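Local atomic coordinates of HET-C2 (Podospora anserina, PDB entry 3KV0), a protein that probably binds and transfers glycolipids between membranes, as a fungal member of the glycolipid transfer protein (GLTP) family. Residues A[46-50]-A[68-72]. Numbering follows the deposited sequence. Where two conformers were deposited one is given.
Sequences AESLT and MLGNV
L69 and E47 meet at the nearest pair of backbones, with their CA atoms 6.6 Å apart. The two side chains cross at about a right angle. The CD2 methyl of L69 sits over one face of the E47 carboxylate, almost straight above E47 CD at 3.7 Å. E47 CG is anti to the backbone N (chi1 -171°), and the bend at chi2 swings the carboxylate out towards L69, where it turns a face to the methyl. The same CD2 also reaches T50, 3.5 Å from T50 OG1.

T50 OG1 turns back to its own helix and bonds to E47 O at 2.7 Å, in the carbonyl plane and on a lone pair. This bond is consistent with the chi1 of 74°, which leaves CG2 directed at M68. T50 CG2 rests 3.6 Å from M68 SD in one of the two conformers of M68, so this approach is less certain. With an alanine in place of T50, M68 would probably lose the methyl it packs on, L69 CD2 the OG1 beside it, and E47 O its side-chain donor.

V72 sends its two methyls to different partners. V72 CG2 touches A46 CB at 3.7 Å. CG1 lies beside E47 OE1. That oxygen forms a salt bridge with R76. A water donates to L69 O at 2.7 Å and only weakly to OE1.

The contact joins helix 39-57 to the short helix 67-72 in the all-helical GLTP fold. The two segments run almost antiparallel, at 166°. M68 also packs on L111 and L115 of helix 103-122. Methyls and a thioether carry the buried side, while E47 brings charge at the partly exposed edge. With R76 answering that charge, nothing polar pairs directly across the segments, and apolar contact is likely to hold them together.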
ATOM      1  N   ALA A  46      -0.632   4.063   5.215  1.00 24.84           N
ATOM      2  CA  ALA A  46      -0.178   4.077   3.793  1.00 24.65           C
ATOM      3  C   ALA A  46       1.079   4.967   3.650  1.00 25.23           C
ATOM      4  O   ALA A  46       2.098   4.587   3.066  1.00 24.37           O
ATOM      5  CB  ALA A  46      -1.300   4.552   2.905  1.00 25.04           C
ATOM      6  N   GLU A  47       1.041   6.147   4.253  1.00 25.36           N
ATOM      7  CA  GLU A  47       2.200   7.051   4.252  1.00 26.88           C
ATOM      8  C   GLU A  47       3.414   6.413   4.933  1.00 26.76           C
ATOM      9  O   GLU A  47       4.533   6.484   4.410  1.00 26.46           O
ATOM     10  CB  GLU A  47       1.796   8.381   4.947  1.00 28.61           C
ATOM     11  CG  GLU A  47       2.803   9.509   4.858  1.00 34.75           C
ATOM     12  CD  GLU A  47       2.274  10.722   4.065  1.00 42.15           C
ATOM     13  OE1 GLU A  47       1.062  10.742   3.708  1.00 45.73           O
ATOM     14  OE2 GLU A  47       3.061  11.676   3.815  1.00 48.50           O
ATOM     15  N   SER A  48       3.219   5.710   6.054  1.00 26.59           N
ATOM     16  CA  SER A  48       4.362   5.053   6.723  1.00 27.42           C
ATOM     17  C   SER A  48       4.954   3.958   5.825  1.00 26.87           C
ATOM     18  O   SER A  48       6.176   3.733   5.795  1.00 26.73           O
ATOM     19  CB  SER A  48       3.960   4.439   8.079  1.00 27.81           C
ATOM     20  OG  SER A  48       3.611   5.458   9.026  1.00 30.07           O
ATOM     21  N   LEU A  49       4.084   3.255   5.117  1.00 26.33           N
ATOM     22  CA  LEU A  49       4.541   2.175   4.266  1.00 25.90           C
ATOM     23  C   LEU A  49       5.455   2.722   3.168  1.00 26.44           C
ATOM     24  O   LEU A  49       6.424   2.052   2.775  1.00 27.04           O
ATOM     25  CB  LEU A  49       3.366   1.404   3.656  1.00 25.13           C
ATOM     26  CG  LEU A  49       3.737   0.296   2.647  1.00 27.17           C
ATOM     27  CD1 LEU A  49       4.908  -0.532   3.167  1.00 31.30           C
ATOM     28  CD2 LEU A  49       2.599  -0.649   2.319  1.00 30.05           C
ATOM     29  N   THR A  50       5.156   3.920   2.667  1.00 26.51           N
ATOM     30  CA  THR A  50       6.028   4.524   1.629  1.00 27.78           C
ATOM     31  C   THR A  50       7.484   4.711   2.080  1.00 30.04           C
ATOM     32  O   THR A  50       8.365   4.781   1.227  1.00 31.19           O
ATOM     33  CB  THR A  50       5.465   5.867   1.025  1.00 26.91           C
ATOM     34  OG1 THR A  50       5.600   6.946   1.968  1.00 27.47           O
ATOM     35  CG2 THR A  50       4.050   5.711   0.656  1.00 24.05           C
ATOM     36  N   MET A  68       2.049   6.768  -4.876  1.00 24.52           N
ATOM     37  CA  MET A  68       1.290   6.354  -3.680  0.50 23.78           C
ATOM     38  C   MET A  68       0.932   7.589  -2.824  1.00 24.37           C
ATOM     39  O   MET A  68      -0.220   7.779  -2.393  1.00 24.45           O
ATOM     40  CB  MET A  68       2.097   5.319  -2.868  0.50 23.51           C
ATOM     41  CG  MET A  68       1.322   4.701  -1.686  0.50 22.30           C
ATOM     42  SD  MET A  68       1.982   3.225  -0.822  0.50 24.14           S
ATOM     43  CE  MET A  68       1.772   1.955  -2.067  0.50 23.23           C
ATOM     44  N   LEU A  69       1.919   8.430  -2.572  1.00 24.13           N
ATOM     45  CA  LEU A  69       1.663   9.662  -1.770  1.00 23.90           C
ATOM     46  C   LEU A  69       0.636  10.609  -2.413  1.00 24.77           C
ATOM     47  O   LEU A  69      -0.195  11.197  -1.726  1.00 24.46           O
ATOM     48  CB  LEU A  69       2.969  10.398  -1.449  1.00 24.36           C
ATOM     49  CG  LEU A  69       4.015   9.747  -0.560  1.00 25.72           C
ATOM     50  CD1 LEU A  69       5.288  10.599  -0.543  1.00 27.46           C
ATOM     51  CD2 LEU A  69       3.507   9.457   0.858  1.00 28.46           C
ATOM     52  N   GLY A  70       0.638  10.708  -3.745  1.00 25.35           N
ATOM     53  CA  GLY A  70      -0.386  11.455  -4.463  1.00 26.11           C
ATOM     54  C   GLY A  70      -1.781  10.917  -4.296  1.00 27.11           C
ATOM     55  O   GLY A  70      -2.761  11.677  -4.161  1.00 28.13           O
ATOM     56  N   ASN A  71      -1.908   9.596  -4.282  1.00 26.88           N
ATOM     57  CA  ASN A  71      -3.205   8.993  -4.095  1.00 26.30           C
ATOM     58  C   ASN A  71      -3.695   9.166  -2.645  1.00 26.17           C
ATOM     59  O   ASN A  71      -4.901   9.430  -2.420  1.00 26.62           O
ATOM     60  CB  ASN A  71      -3.159   7.543  -4.541  1.00 25.33           C
ATOM     61  CG  ASN A  71      -3.078   7.423  -6.053  1.00 28.25           C
ATOM     62  OD1 ASN A  71      -3.735   8.176  -6.767  1.00 30.44           O
ATOM     63  ND2 ASN A  71      -2.237   6.518  -6.545  1.00 29.69           N
ATOM     64  N   VAL A  72      -2.781   9.022  -1.691  1.00 25.18           N
ATOM     65  CA  VAL A  72      -3.076   9.313  -0.276  1.00 26.68           C
ATOM     66  C   VAL A  72      -3.634  10.746  -0.147  1.00 28.63           C
ATOM     67  O   VAL A  72      -4.651  10.981   0.558  1.00 29.81           O
ATOM     68  CB  VAL A  72      -1.888   9.163   0.617  1.00 25.80           C
ATOM     69  CG1 VAL A  72      -2.154   9.819   2.008  1.00 26.35           C
ATOM     70  CG2 VAL A  72      -1.457   7.657   0.816  1.00 24.87           C
TER
HETATM   71  O   HOH W   1       0.326  12.140   0.733  1.00 34.36           O